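Local coordinates for uncharacterized HTH-type transcriptional regulator Rv0081 (Mycobacterium tuberculosis H37Rv, PDB 6JMI), which probably binds DNA as an ArsR/SmtB-type transcription factor and takes part in hypoxic gene regulation in the tubercle bacillus, at residues R34-L39 with M73-A78. Numbering follows the deposited sequence.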
# COMPACT_ATOMS: atom_id res chain seq x y z
N ARG A 34 -12.98 -7.12 13.56
CA ARG A 34 -12.25 -7.84 14.59
C ARG A 34 -12.09 -6.95 15.82
O ARG A 34 -11.94 -5.73 15.70
CB ARG A 34 -10.88 -8.27 14.05
CG ARG A 34 -11.01 -9.03 12.73
CD ARG A 34 -11.84 -10.30 12.86
NE ARG A 34 -11.86 -11.05 11.60
CZ ARG A 34 -11.21 -12.18 11.39
NH1 ARG A 34 -10.49 -12.73 12.36
NH2 ARG A 34 -11.30 -12.78 10.21
N SER A 35 -12.12 -7.56 17.00
CA SER A 35 -11.81 -6.84 18.22
C SER A 35 -10.33 -7.01 18.56
O SER A 35 -9.59 -7.75 17.91
CB SER A 35 -12.69 -7.30 19.38
OG SER A 35 -12.51 -8.67 19.66
N VAL A 36 -9.90 -6.31 19.62
CA VAL A 36 -8.49 -6.38 20.01
C VAL A 36 -8.14 -7.77 20.52
O VAL A 36 -7.00 -8.22 20.38
CB VAL A 36 -8.18 -5.30 21.06
CG1 VAL A 36 -6.67 -5.17 21.25
CG2 VAL A 36 -8.78 -3.97 20.64
N GLY A 37 -9.11 -8.48 21.10
CA GLY A 37 -8.83 -9.83 21.56
C GLY A 37 -8.78 -10.83 20.42
O GLY A 37 -7.96 -11.75 20.42
N GLU A 38 -9.65 -10.65 19.42
CA GLU A 38 -9.62 -11.51 18.25
C GLU A 38 -8.35 -11.28 17.44
O GLU A 38 -7.78 -12.24 16.91
CB GLU A 38 -10.86 -11.24 17.40
CG GLU A 38 -12.17 -11.39 18.16
CD GLU A 38 -13.39 -10.97 17.37
OE1 GLU A 38 -13.23 -10.45 16.24
OE2 GLU A 38 -14.52 -11.20 17.85
N LEU A 39 -7.91 -10.03 17.33
CA LEU A 39 -6.65 -9.75 16.66
C LEU A 39 -5.47 -10.29 17.46
O LEU A 39 -4.50 -10.81 16.89
CB LEU A 39 -6.49 -8.25 16.42
CG LEU A 39 -7.45 -7.61 15.41
CD1 LEU A 39 -7.26 -6.10 15.35
CD2 LEU A 39 -7.23 -8.25 14.05
N MET A 73 -12.85 -2.77 22.36
CA MET A 73 -12.64 -1.89 21.22
C MET A 73 -12.71 -2.75 19.96
O MET A 73 -11.84 -3.59 19.73
CB MET A 73 -11.30 -1.16 21.34
CG MET A 73 -11.30 0.01 22.33
SD MET A 73 -9.67 0.75 22.53
CE MET A 73 -9.67 1.91 21.17
N ILE A 74 -13.76 -2.57 19.16
CA ILE A 74 -13.92 -3.30 17.91
C ILE A 74 -13.30 -2.48 16.79
O ILE A 74 -13.64 -1.31 16.60
CB ILE A 74 -15.41 -3.60 17.63
CG1 ILE A 74 -16.02 -4.39 18.79
CG2 ILE A 74 -15.58 -4.35 16.29
CD1 ILE A 74 -17.47 -4.76 18.58
N TYR A 75 -12.38 -3.09 16.04
CA TYR A 75 -11.71 -2.42 14.94
C TYR A 75 -12.28 -2.89 13.61
O TYR A 75 -12.76 -4.02 13.47
CB TYR A 75 -10.20 -2.67 14.97
CG TYR A 75 -9.45 -1.83 15.99
CD1 TYR A 75 -9.44 -2.18 17.33
CD2 TYR A 75 -8.75 -0.70 15.60
CE1 TYR A 75 -8.76 -1.42 18.26
CE2 TYR A 75 -8.06 0.07 16.52
CZ TYR A 75 -8.07 -0.29 17.85
OH TYR A 75 -7.39 0.47 18.76
N SER A 76 -12.22 -2.00 12.62
CA SER A 76 -12.72 -2.29 11.29
C SER A 76 -12.05 -1.34 10.31
O SER A 76 -11.46 -0.33 10.70
CB SER A 76 -14.25 -2.16 11.21
N ILE A 77 -12.13 -1.69 9.02
CA ILE A 77 -11.56 -0.84 7.99
C ILE A 77 -12.38 0.44 7.87
O ILE A 77 -13.61 0.44 8.06
CB ILE A 77 -11.49 -1.59 6.64
CG1 ILE A 77 -12.88 -2.07 6.22
CG2 ILE A 77 -10.52 -2.75 6.73
CD1 ILE A 77 -12.92 -2.70 4.85
N ALA A 78 -11.70 1.54 7.57
CA ALA A 78 -12.35 2.83 7.40
C ALA A 78 -12.71 3.00 5.93
O ALA A 78 -11.82 3.13 5.08
CB ALA A 78 -11.45 3.96 7.88
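V36 holds CG1 anti to its backbone N (chi1 -168°), which leaves CG2 beside that nitrogen and turned to strand 73-77; in Y75, CG lies anti to the carbonyl carbon (chi1 -78°), so the ring extends beside V36. The CG2 methyl therefore meets the ring at its edge, near the ring plane, 3.5 Å from Y75 CE1, and also packs on M73 CB. Branching at CB suits this place, since CG2 can lean on both while CG1 takes the position anti to N. Alongside this packing the backbones pair as antiparallel strands. R34 and Y75 form a hydrogen-bonded pair, R34 N giving to Y75 O at 3.1 Å and Y75 N to R34 O at 2.7 Å, both donors lying in the carbonyl planes. S35 and I74 follow as a non-hydrogen-bonded pair, their CA atoms 4.1 Å apart. A weak bond from V36 N to M73 O then carries the pairing into the first turn of helix 36-40. S35 is that helix's N-cap, its short hydroxyl side chain (chi1 61°) weakly accepting from E38 N. In return E38, long enough to fold back, takes S35 N on OE1 from above the carboxylate plane, 3.2 Å away, completing a capping box. On the other side of strand 73-77 runs strand 64-68, and the tyrosine ring of Y75 also gives L55 of helix 48-60 an apolar surface. Main-chain bonds thus tie the residues leading into the predicted helix-turn-helix to the beta hairpin of this winged-helix fold, while the carboxylate of E38 probably complements the positive helix N-terminus.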